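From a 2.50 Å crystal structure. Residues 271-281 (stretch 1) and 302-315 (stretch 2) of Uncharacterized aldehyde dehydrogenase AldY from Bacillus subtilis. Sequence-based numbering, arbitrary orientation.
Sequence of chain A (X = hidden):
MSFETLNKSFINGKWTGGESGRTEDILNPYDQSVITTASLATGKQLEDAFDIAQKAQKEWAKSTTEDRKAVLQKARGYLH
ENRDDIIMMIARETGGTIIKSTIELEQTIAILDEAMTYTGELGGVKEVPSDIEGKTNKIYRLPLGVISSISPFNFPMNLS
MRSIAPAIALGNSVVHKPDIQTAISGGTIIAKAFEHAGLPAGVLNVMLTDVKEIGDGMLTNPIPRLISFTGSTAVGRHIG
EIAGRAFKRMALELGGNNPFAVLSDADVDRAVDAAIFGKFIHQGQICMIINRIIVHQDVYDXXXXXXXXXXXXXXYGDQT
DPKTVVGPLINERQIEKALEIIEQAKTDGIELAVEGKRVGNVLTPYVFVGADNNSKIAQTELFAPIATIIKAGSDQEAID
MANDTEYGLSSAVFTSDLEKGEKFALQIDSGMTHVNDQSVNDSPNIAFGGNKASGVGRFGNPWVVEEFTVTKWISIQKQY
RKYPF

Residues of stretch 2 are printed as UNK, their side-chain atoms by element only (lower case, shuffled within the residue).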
# COMPACT_ATOMS: atom_id res chain seq x y z
N ALA A 271 25.82 -22.46 -13.75
CA ALA A 271 24.50 -22.01 -14.24
C ALA A 271 23.53 -23.14 -14.55
O ALA A 271 22.35 -23.07 -14.21
CB ALA A 271 24.64 -21.09 -15.46
N VAL A 272 24.01 -24.19 -15.21
CA VAL A 272 23.21 -25.39 -15.40
C VAL A 272 22.77 -25.93 -14.03
O VAL A 272 21.58 -26.11 -13.79
CB VAL A 272 23.98 -26.48 -16.16
CG1 VAL A 272 23.11 -27.72 -16.32
CG2 VAL A 272 24.47 -25.95 -17.50
N ASP A 273 23.74 -26.14 -13.15
CA ASP A 273 23.49 -26.64 -11.79
C ASP A 273 22.46 -25.80 -11.03
O ASP A 273 21.46 -26.34 -10.55
CB ASP A 273 24.80 -26.71 -10.97
CG ASP A 273 25.60 -27.97 -11.25
OD1 ASP A 273 24.99 -29.04 -11.46
OD2 ASP A 273 26.85 -27.88 -11.24
N ALA A 274 22.71 -24.50 -10.94
CA ALA A 274 21.79 -23.60 -10.25
C ALA A 274 20.39 -23.57 -10.89
O ALA A 274 19.41 -23.36 -10.19
CB ALA A 274 22.38 -22.19 -10.18
N ALA A 275 20.31 -23.81 -12.20
CA ALA A 275 19.01 -23.91 -12.89
C ALA A 275 18.27 -25.22 -12.58
O ALA A 275 17.04 -25.26 -12.60
CB ALA A 275 19.17 -23.75 -14.39
N ILE A 276 19.00 -26.30 -12.31
CA ILE A 276 18.38 -27.56 -11.90
C ILE A 276 17.79 -27.48 -10.49
O ILE A 276 16.63 -27.84 -10.29
CB ILE A 276 19.35 -28.75 -12.05
CG1 ILE A 276 19.14 -29.43 -13.40
CG2 ILE A 276 19.12 -29.79 -10.96
CD1 ILE A 276 19.96 -28.85 -14.51
N PHE A 277 18.59 -27.01 -9.52
CA PHE A 277 18.18 -26.86 -8.13
C PHE A 277 16.92 -26.01 -8.04
O PHE A 277 15.94 -26.42 -7.44
CB PHE A 277 19.33 -26.26 -7.27
CG PHE A 277 19.05 -26.23 -5.78
CD1 PHE A 277 19.33 -27.34 -4.97
CD2 PHE A 277 18.53 -25.09 -5.16
CE1 PHE A 277 19.08 -27.32 -3.59
CE2 PHE A 277 18.28 -25.06 -3.79
CZ PHE A 277 18.56 -26.18 -3.01
N GLY A 278 16.96 -24.83 -8.66
CA GLY A 278 15.82 -23.91 -8.71
C GLY A 278 14.58 -24.49 -9.36
O GLY A 278 13.49 -24.44 -8.78
N LYS A 279 14.73 -25.05 -10.56
CA LYS A 279 13.57 -25.56 -11.30
C LYS A 279 13.00 -26.91 -10.85
O LYS A 279 11.79 -27.12 -10.94
CB LYS A 279 13.87 -25.57 -12.81
CG LYS A 279 12.70 -26.00 -13.69
CD LYS A 279 11.50 -25.07 -13.55
CE LYS A 279 10.25 -25.74 -14.10
NZ LYS A 279 9.08 -24.83 -14.20
N PHE A 280 13.84 -27.81 -10.36
CA PHE A 280 13.41 -29.18 -10.08
C PHE A 280 13.50 -29.64 -8.63
O PHE A 280 12.58 -30.29 -8.14
CB PHE A 280 14.13 -30.18 -10.99
CG PHE A 280 13.80 -29.99 -12.45
CD1 PHE A 280 12.52 -30.24 -12.93
CD2 PHE A 280 14.78 -29.54 -13.35
CE1 PHE A 280 12.22 -30.06 -14.26
CE2 PHE A 280 14.48 -29.36 -14.69
CZ PHE A 280 13.19 -29.62 -15.15
N ILE A 281 14.61 -29.31 -7.95
CA ILE A 281 14.82 -29.74 -6.56
C ILE A 281 14.13 -28.81 -5.53
O ILE A 281 13.35 -29.28 -4.70
CB ILE A 281 16.32 -29.93 -6.23
CG1 ILE A 281 16.83 -31.31 -6.71
CG2 ILE A 281 16.58 -29.80 -4.74
CD1 ILE A 281 17.53 -31.32 -8.05
N UNK A 302 26.18 -25.23 -25.42
CA UNK A 302 26.81 -25.86 -24.26
C UNK A 302 25.84 -26.00 -23.08
O UNK A 302 25.79 -27.06 -22.44
c UNK A 302 28.68 -25.51 -22.50
c UNK A 302 30.00 -24.82 -22.19
o UNK A 302 30.52 -24.04 -23.03
o UNK A 302 30.55 -25.07 -21.09
c UNK A 302 28.06 -25.08 -23.83
N UNK A 303 25.07 -24.94 -22.80
CA UNK A 303 24.09 -24.97 -21.71
C UNK A 303 22.99 -25.99 -21.97
O UNK A 303 22.61 -26.71 -21.04
c UNK A 303 20.75 -23.44 -18.11
c UNK A 303 21.18 -23.97 -20.42
c UNK A 303 22.51 -23.53 -20.29
c UNK A 303 22.93 -23.05 -19.04
c UNK A 303 22.06 -23.00 -17.96
c UNK A 303 20.31 -23.93 -19.34
c UNK A 303 23.47 -23.58 -21.46
N UNK A 304 22.48 -26.05 -23.20
CA UNK A 304 21.38 -26.95 -23.53
C UNK A 304 21.79 -28.39 -23.29
O UNK A 304 21.15 -29.08 -22.50
c UNK A 304 20.85 -26.79 -24.97
c UNK A 304 19.93 -27.95 -25.32
c UNK A 304 20.10 -25.48 -25.12
N UNK A 305 22.86 -28.82 -23.95
CA UNK A 305 23.37 -30.18 -23.82
C UNK A 305 23.50 -30.60 -22.36
O UNK A 305 22.98 -31.64 -21.96
c UNK A 305 24.60 -30.57 -26.03
c UNK A 305 24.41 -32.04 -26.41
c UNK A 305 24.72 -30.33 -24.53
o UNK A 305 24.98 -32.46 -27.44
o UNK A 305 23.68 -32.76 -25.70
N UNK A 306 24.19 -29.77 -21.57
CA UNK A 306 24.40 -30.04 -20.15
C UNK A 306 23.11 -30.07 -19.34
O UNK A 306 22.91 -30.97 -18.52
c UNK A 306 25.39 -29.03 -19.55
c UNK A 306 28.99 -28.69 -20.49
n UNK A 306 29.98 -27.59 -20.52
c UNK A 306 26.83 -29.50 -19.61
c UNK A 306 27.80 -28.34 -19.61
N UNK A 307 22.25 -29.07 -19.57
CA UNK A 307 20.97 -28.96 -18.86
C UNK A 307 20.05 -30.10 -19.23
O UNK A 307 19.40 -30.65 -18.36
c UNK A 307 16.61 -27.60 -18.18
c UNK A 307 17.86 -26.70 -16.32
c UNK A 307 16.65 -27.07 -16.89
c UNK A 307 19.04 -26.87 -17.05
c UNK A 307 17.78 -27.76 -18.89
c UNK A 307 20.29 -27.59 -19.12
c UNK A 307 19.02 -27.40 -18.34
N UNK A 308 20.00 -30.46 -20.52
CA UNK A 308 19.19 -31.59 -21.00
C UNK A 308 19.67 -32.92 -20.44
O UNK A 308 18.87 -33.68 -19.88
o UNK A 308 20.50 -31.67 -23.06
c UNK A 308 18.35 -30.58 -23.16
c UNK A 308 19.16 -31.70 -22.55
N UNK A 309 20.96 -33.21 -20.59
CA UNK A 309 21.50 -34.46 -20.07
C UNK A 309 21.17 -34.61 -18.59
O UNK A 309 20.73 -35.68 -18.16
c UNK A 309 23.00 -34.55 -20.30
N UNK A 310 21.36 -33.54 -17.82
CA UNK A 310 21.24 -33.58 -16.36
C UNK A 310 19.78 -33.80 -15.92
O UNK A 310 19.52 -34.56 -14.98
c UNK A 310 21.93 -33.81 -11.31
n UNK A 310 22.79 -33.16 -12.10
n UNK A 310 21.99 -33.65 -10.00
c UNK A 310 22.84 -33.24 -13.56
n UNK A 310 21.02 -34.62 -11.84
c UNK A 310 21.87 -32.32 -15.73
c UNK A 310 21.88 -32.25 -14.21
N UNK A 311 18.86 -33.14 -16.62
CA UNK A 311 17.42 -33.23 -16.37
C UNK A 311 16.91 -34.65 -16.62
O UNK A 311 16.07 -35.16 -15.86
c UNK A 311 15.17 -32.54 -17.35
c UNK A 311 16.64 -32.20 -17.24
c UNK A 311 16.83 -30.80 -16.69
N UNK A 312 17.44 -35.28 -17.66
CA UNK A 312 17.08 -36.65 -18.05
C UNK A 312 17.35 -37.71 -16.97
O UNK A 312 16.74 -38.77 -16.98
c UNK A 312 17.80 -37.05 -19.35
c UNK A 312 16.96 -37.38 -21.71
n UNK A 312 15.31 -39.24 -22.21
c UNK A 312 15.56 -37.96 -21.50
c UNK A 312 17.30 -36.36 -20.62
N UNK A 313 18.27 -37.40 -16.05
CA UNK A 313 18.69 -38.33 -15.00
C UNK A 313 17.75 -38.32 -13.81
O UNK A 313 17.53 -39.36 -13.18
c UNK A 313 20.08 -37.96 -14.49
c UNK A 313 21.23 -38.67 -15.19
o UNK A 313 23.11 -37.65 -16.27
n UNK A 313 22.87 -37.25 -14.07
c UNK A 313 22.49 -37.82 -15.22
N UNK A 314 17.21 -37.13 -13.53
CA UNK A 314 16.48 -36.88 -12.28
C UNK A 314 15.48 -38.00 -11.94
O UNK A 314 14.69 -38.40 -12.80
c UNK A 314 15.78 -35.52 -12.33
c UNK A 314 15.68 -33.12 -13.02
c UNK A 314 17.72 -33.95 -11.79
c UNK A 314 16.61 -34.30 -12.77
N UNK A 315 15.57 -38.53 -10.71
CA UNK A 315 14.61 -39.52 -10.18
C UNK A 315 13.18 -39.02 -10.07
O UNK A 315 12.93 -37.96 -9.49
c UNK A 315 15.18 -39.84 -8.79
c UNK A 315 16.78 -38.43 -9.86
c UNK A 315 16.65 -39.62 -8.94

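Position 302 carries three carbons, the third holding two oxygens, and reaches nothing on stretch 1: Glu-302. Position 303 has one carbon and then a ring of six carbons; the ring lies against the first residues of stretch 1, Ala-271 and Val-272, with the CB of Ala-275 at its edge. This is Phe-303, whose CD2 packs 3.6 Å from Val-272 CG2. At 304 one carbon carries two more, pointing away from stretch 1: Val-304. Position 305, three carbons ending in two oxygens, is out of reach and exposed: Glu-305.

Position 306 is a row of four carbons ending in nitrogen. Its CB starts toward stretch 1, 3.8 Å from Val-272 CG2, but its end leads away, as suits a charge at the margin. It is Lys-306, and its NZ forms a salt bridge with Glu-302 OE2 at 2.6 Å, one turn back along its own helix.

Position 307 again shows one carbon and a six-carbon ring, set among Val-272, Ala-275, Ile-276 and Phe-280. This is Phe-307, a knob in a hole: its CD1 comes 3.3 Å from Ile-276 CD1, and its CE1 3.8 Å from Ala-275 CB. The backbones are close here too, with the CA atoms of Val-272 and Phe-307 5.5 Å apart.

Position 308, one carbon bearing an oxygen and a carbon, points away: Thr-308. The single carbon of 309, out of reach, is Ala-309. At 310 three carbons, a nitrogen and a carbon with two more nitrogens make Arg-310; its CG lies 3.9 Å from Ile-276 CD1, so aliphatic carbon meets aliphatic carbon.

Position 311, one carbon carrying two, touches Ile-276 and Phe-280: Val-311, with CG2 3.4 Å from Phe-280 CE2. Four carbons in a row ending in nitrogen identify 312 as Lys-312, and three carbons ending in one oxygen and one nitrogen identify 313 as Gln-313; both are exposed and out of reach. At 314 four carbons, forked at the second, lie over a face of the Phe-280 ring: Leu-314, whose CD1 is 4.0 Å from the ring centroid, a CH-pi contact. At 315 three carbons close onto the backbone nitrogen: Pro-315, clear of stretch 1.

The rule is a 303-307-311-314 stripe meeting Val-272, Ala-275, Ile-276 and Phe-280. No hydrogen bond crosses between the stretches; apolar packing buries 576 Å² in all. The helix axes cross at -41° and approach to 9.5 Å, with small Ala-275 meeting both Phe-303 and Phe-307.

Stretch 2, residues 302-315: EFVEKFTARVKQLP
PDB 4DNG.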